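Local structure of 6-phosphogluconolactonase (3NWP) at residues F147-E152 with P168-H173; L162-N167 with R175-K180. The protein probably hydrolyses 6-phosphogluconolactone to 6-phosphogluconate, an early step of the oxidative pentose phosphate pathway. All coordinates share one frame; numbering follows the deposited sequence. Where two conformers were deposited one is given.

Contact 1: residues F147-E152 with P168-H173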
loop_
_atom_site.group_PDB
_atom_site.type_symbol
_atom_site.label_atom_id
_atom_site.label_comp_id
_atom_site.label_asym_id
_atom_site.label_seq_id
_atom_site.Cartn_x
_atom_site.Cartn_y
_atom_site.Cartn_z
ATOM N N PHE A 147 -1.013 12.099 4.895
ATOM C CA PHE A 147 -1.430 12.420 6.230
ATOM C C PHE A 147 -2.190 13.747 6.251
ATOM O O PHE A 147 -1.704 14.735 5.670
ATOM C CB PHE A 147 -0.226 12.564 7.146
ATOM C CG PHE A 147 0.320 11.274 7.661
ATOM C CD1 PHE A 147 -0.188 10.711 8.813
ATOM C CD2 PHE A 147 1.370 10.632 7.008
ATOM C CE1 PHE A 147 0.330 9.532 9.305
ATOM C CE2 PHE A 147 1.848 9.438 7.473
ATOM C CZ PHE A 147 1.342 8.890 8.633
ATOM N N PRO A 148 -3.294 13.789 6.955
ATOM C CA PRO A 148 -4.047 15.044 7.037
ATOM C C PRO A 148 -3.321 16.133 7.861
ATOM O O PRO A 148 -3.600 17.303 7.698
ATOM C CB PRO A 148 -5.361 14.619 7.668
ATOM C CG PRO A 148 -5.110 13.371 8.401
ATOM C CD PRO A 148 -3.959 12.690 7.691
ATOM N N CYS A 149 -2.348 15.727 8.650
ATOM C CA CYS A 149 -1.566 16.666 9.439
ATOM C C CYS A 149 -0.320 17.175 8.710
ATOM O O CYS A 149 0.511 17.823 9.344
ATOM C CB CYS A 149 -1.155 15.948 10.728
ATOM S SG CYS A 149 -0.103 14.502 10.428
ATOM N N SER A 150 -0.159 16.873 7.411
ATOM C CA SER A 150 1.059 17.244 6.684
ATOM C C SER A 150 0.799 18.374 5.674
ATOM O O SER A 150 -0.243 18.426 4.990
ATOM C CB SER A 150 1.700 16.044 5.978
ATOM O OG SER A 150 0.892 15.597 4.895
ATOM N N ALA A 151 1.810 19.248 5.534
ATOM C CA ALA A 151 1.745 20.305 4.537
ATOM C C ALA A 151 1.732 19.834 3.100
ATOM O O ALA A 151 1.276 20.567 2.206
ATOM C CB ALA A 151 2.906 21.317 4.778
ATOM N N GLU A 152 2.225 18.620 2.867
ATOM C CA GLU A 152 2.446 18.078 1.542
ATOM C C GLU A 152 1.271 17.248 1.055
ATOM O O GLU A 152 1.362 16.667 -0.023
ATOM C CB GLU A 152 3.675 17.171 1.552
ATOM C CG GLU A 152 4.981 17.865 1.913
ATOM C CD GLU A 152 5.274 17.961 3.396
ATOM O OE1 GLU A 152 4.553 17.409 4.268
ATOM O OE2 GLU A 152 6.279 18.640 3.739
ATOM N N PRO A 168 4.435 14.250 8.229
ATOM C CA PRO A 168 3.385 14.336 9.211
ATOM C C PRO A 168 3.825 15.037 10.489
ATOM O O PRO A 168 4.995 14.914 10.905
ATOM C CB PRO A 168 3.061 12.866 9.506
ATOM C CG PRO A 168 4.209 12.094 9.053
ATOM C CD PRO A 168 4.817 12.871 7.942
ATOM N N THR A 169 2.897 15.786 11.047
ATOM C CA THR A 169 3.115 16.394 12.341
ATOM C C THR A 169 2.548 15.633 13.519
ATOM O O THR A 169 2.819 16.001 14.671
ATOM C CB THR A 169 2.575 17.831 12.368
ATOM O OG1 THR A 169 1.170 17.803 12.165
ATOM C CG2 THR A 169 3.267 18.678 11.259
ATOM N N THR A 170 1.787 14.581 13.238
ATOM C CA THR A 170 1.134 13.743 14.274
ATOM C C THR A 170 1.668 12.303 14.296
ATOM O O THR A 170 1.126 11.465 15.022
ATOM C CB THR A 170 -0.369 13.714 14.156
ATOM O OG1 THR A 170 -0.760 13.050 12.968
ATOM C CG2 THR A 170 -0.950 15.155 14.222
ATOM N N ALA A 171 2.694 12.035 13.493
ATOM C CA ALA A 171 3.354 10.728 13.412
ATOM C C ALA A 171 4.837 10.963 13.160
ATOM O O ALA A 171 5.220 11.981 12.564
ATOM C CB ALA A 171 2.759 9.886 12.269
ATOM N N PRO A 172 5.689 10.042 13.628
ATOM C CA PRO A 172 7.128 10.209 13.492
ATOM C C PRO A 172 7.666 9.965 12.086
ATOM O O PRO A 172 7.066 9.245 11.304
ATOM C CB PRO A 172 7.704 9.137 14.433
ATOM C CG PRO A 172 6.695 8.082 14.453
ATOM C CD PRO A 172 5.366 8.847 14.436
ATOM N N HIS A 173 8.824 10.551 11.853
ATOM C CA HIS A 173 9.724 10.291 10.699
ATOM C C HIS A 173 9.275 11.037 9.439
ATOM O O HIS A 173 8.072 11.104 9.109
ATOM C CB HIS A 173 9.920 8.787 10.374
ATOM C CG HIS A 173 10.195 7.939 11.575
ATOM N ND1 HIS A 173 11.327 8.088 12.347
ATOM C CD2 HIS A 173 9.461 6.969 12.163
ATOM C CE1 HIS A 173 11.289 7.226 13.354
ATOM N NE2 HIS A 173 10.163 6.542 13.273
#
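P168 sets CB, with CG beside it, over one face of the F147 phenyl, joining two loops near the protein surface. CB of P168 sits 3.8 Å from the centroid of the F147 ring and 18° off the ring normal, a CH-pi contact displaced toward the rim, while CG of P168 follows over CD2 of F147 at 3.8 Å. The first torsion of F147 (chi1 -82°) puts CG anti to the carbonyl carbon, beside the backbone N, where it lies 3.7 Å from CB of P168. Farther out on the ring, CE1 of F147 meets CB of A171 at 3.8 Å, an oblique approach. The phenyl also stacks with H142, part of this chain's GNDGH sequence, and its side chain touches R175.

The second half of the contact is polar. T169 holds OG1 between its backbone N and carbonyl carbon (chi1 63°), and from there OG1 donates to C149 O over 2.9 Å, the hydroxyl tilted slightly from the carbonyl plane. C149 is the third residue of a type I turn running from F147 to S150, closed by S150 N to F147 O at 3.2 Å, so the turn presents this carbonyl to the threonine. Alongside, CG2 of T170 packs on CB of C149 at 3.6 Å. The thiol lies close to P168 and T170, but its modelled place is doubtful.

Chemically, the loops are joined by a buried aromatic ring with a proline CB over one face and an alanine CB approaching obliquely; beside these apolar contacts, the hydroxyl-to-carbonyl bond satisfies C149 O at the more exposed end.

Contact 2: residues L162-N167 with R175-K180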
loop_
_atom_site.group_PDB
_atom_site.type_symbol
_atom_site.label_atom_id
_atom_site.label_comp_id
_atom_site.label_asym_id
_atom_site.label_seq_id
_atom_site.Cartn_x
_atom_site.Cartn_y
_atom_site.Cartn_z
ATOM N N LEU A 162 5.604 9.949 -9.389
ATOM C CA LEU A 162 5.254 8.677 -8.767
ATOM C C LEU A 162 5.352 8.682 -7.246
ATOM O O LEU A 162 4.637 7.932 -6.585
ATOM C CB LEU A 162 6.108 7.528 -9.339
ATOM C CG LEU A 162 5.786 7.164 -10.802
ATOM C CD1 LEU A 162 6.857 6.091 -11.166
ATOM C CD2 LEU A 162 4.362 6.586 -10.999
ATOM N N CYS A 163 6.280 9.476 -6.695
ATOM C CA CYS A 163 6.412 9.557 -5.242
ATOM C C CYS A 163 6.890 10.933 -4.827
ATOM O O CYS A 163 7.546 11.649 -5.600
ATOM C CB CYS A 163 7.244 8.453 -4.692
ATOM S SG CYS A 163 8.848 8.302 -5.420
ATOM N N VAL A 164 6.504 11.296 -3.614
ATOM C CA VAL A 164 6.813 12.599 -3.057
ATOM C C VAL A 164 7.095 12.463 -1.593
ATOM O O VAL A 164 6.711 11.470 -0.961
ATOM C CB VAL A 164 5.726 13.624 -3.258
ATOM C CG1 VAL A 164 5.469 13.881 -4.762
ATOM C CG2 VAL A 164 4.454 13.280 -2.505
ATOM N N ALA A 165 7.764 13.476 -1.034
ATOM C CA ALA A 165 8.006 13.492 0.393
ATOM C C ALA A 165 6.829 14.042 1.122
ATOM O O ALA A 165 6.140 14.949 0.667
ATOM C CB ALA A 165 9.291 14.365 0.740
ATOM N N THR A 166 6.598 13.545 2.331
ATOM C CA THR A 166 5.629 14.147 3.229
ATOM C C THR A 166 6.154 14.144 4.669
ATOM O O THR A 166 7.000 13.309 5.032
ATOM C CB THR A 166 4.208 13.458 3.221
ATOM O OG1 THR A 166 4.303 12.190 3.879
ATOM C CG2 THR A 166 3.677 13.309 1.779
ATOM N N ASN A 167 5.665 15.075 5.474
ATOM C CA ASN A 167 6.160 15.257 6.851
ATOM C C ASN A 167 4.987 15.385 7.804
ATOM O O ASN A 167 4.512 16.477 8.146
ATOM C CB ASN A 167 7.011 16.538 6.854
ATOM C CG ASN A 167 8.307 16.345 6.108
ATOM O OD1 ASN A 167 9.199 15.651 6.582
ATOM N ND2 ASN A 167 8.376 16.882 4.875
ATOM N N ARG A 175 8.757 11.062 5.541
ATOM C CA ARG A 175 8.173 9.995 4.748
ATOM C C ARG A 175 8.391 10.237 3.268
ATOM O O ARG A 175 8.439 11.384 2.791
ATOM C CB ARG A 175 6.646 9.887 4.970
ATOM C CG ARG A 175 6.186 9.881 6.435
ATOM C CD ARG A 175 6.754 8.712 7.140
ATOM N NE ARG A 175 6.289 8.587 8.519
ATOM C CZ ARG A 175 5.260 7.807 8.910
ATOM N NH1 ARG A 175 4.546 7.129 8.004
ATOM N NH2 ARG A 175 4.951 7.712 10.203
ATOM N N ILE A 176 8.485 9.133 2.550
ATOM C CA ILE A 176 8.269 9.143 1.118
ATOM C C ILE A 176 6.978 8.362 0.916
ATOM O O ILE A 176 6.686 7.410 1.643
ATOM C CB ILE A 176 9.472 8.541 0.409
ATOM C CG1 ILE A 176 9.338 8.609 -1.090
ATOM C CG2 ILE A 176 9.742 7.121 0.861
ATOM C CD1 ILE A 176 10.713 8.756 -1.745
ATOM N N THR A 177 6.204 8.794 -0.049
ATOM C CA THR A 177 4.958 8.103 -0.367
ATOM C C THR A 177 4.777 8.002 -1.854
ATOM O O THR A 177 5.035 8.957 -2.603
ATOM C CB THR A 177 3.772 8.842 0.283
ATOM O OG1 THR A 177 2.575 8.015 0.204
ATOM C CG2 THR A 177 3.461 10.197 -0.358
ATOM N N LEU A 178 4.154 6.924 -2.292
ATOM C CA LEU A 178 3.597 6.936 -3.633
ATOM C C LEU A 178 2.478 7.963 -3.660
ATOM O O LEU A 178 1.771 8.189 -2.706
ATOM C CB LEU A 178 3.112 5.532 -4.075
ATOM C CG LEU A 178 4.131 4.415 -4.162
ATOM C CD1 LEU A 178 3.536 3.155 -4.908
ATOM C CD2 LEU A 178 5.465 4.827 -4.762
ATOM N N SER A 179 2.293 8.584 -4.816
ATOM C CA SER A 179 1.275 9.580 -5.029
ATOM C C SER A 179 -0.094 8.960 -5.266
ATOM O O SER A 179 -0.196 7.794 -5.582
ATOM C CB SER A 179 1.606 10.438 -6.246
ATOM O OG SER A 179 1.723 9.641 -7.414
ATOM N N LYS A 180 -1.136 9.761 -5.099
ATOM C CA LYS A 180 -2.469 9.307 -5.486
ATOM C C LYS A 180 -2.508 8.882 -6.941
ATOM O O LYS A 180 -3.072 7.813 -7.295
ATOM C CB LYS A 180 -3.512 10.372 -5.191
ATOM C CG LYS A 180 -4.950 9.939 -5.437
ATOM C CD LYS A 180 -5.869 11.150 -5.629
ATOM C CE LYS A 180 -5.791 11.713 -7.032
ATOM N NZ LYS A 180 -6.581 12.985 -7.127
#
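T177 and V164 form a hydrogen-bonded pair in the antiparallel beta hairpin of strands 163-166 and 175-178, T177 N reaching V164 O at 2.9 Å and V164 N returning to T177 O. T166 and R175 make the next such pair; between them A165 and I176 form a non-hydrogen-bonded pair, their side chains on the other surface of the hairpin, toward helix 112-122. Strand 175-178 also pairs with strand 66-74, which ties the hairpin to the main sheet.

From CB, the side chain of T177 splits into two unlike branches. CB itself is 4.1 Å from V164 O. CG2 meets the same oxygen more closely, at 3.5 Å, and faces two methyls of the partner strand, T166 CG2 at 3.8 Å and V164 CG2 at 3.9 Å. The hydroxyl is anti to the backbone N (chi1 -168°), which sets OG1 beside its own carbonyl; there it donates to L178 O at 3.0 Å and accepts from S145 N. A valine in its place would probably leave S145 N without this acceptor and L178 O without its hydroxyl donor, although W146 NE1 also bonds to that carbonyl.

R175 lays CB against T166 O and OG1, then bends at chi2, and its guanidinium leaves the hairpin to bond with P172 O and S145 OG.

Where the strands end, S179 caps helix 180-184, its OG bonded to A182 N and A161 O, while S179 N donates to L162 O at 3.0 Å from 47° out of the carbonyl plane.

Contact 1 lies at the turn end of the hairpin described as contact 2, since residues 168-173 connect its two strands; the centres of the contacts are 12 Å apart. They touch directly through E152, whose OE1 probably accepts a hydrogen bond from N167 N at 2.9 Å while its CG packs against A165 O at 3.4 Å. S150 CB also rests on N167 O at 3.6 Å. R175 of contact 2 lies against P168 as well as F147, and S145, two residues before F147, ties in through its O to T166 OG1. The GNDGH sequence touches contact 1 through H142 and D140; since in relatives it is associated with the active site, contact 1 probably lies beside that site.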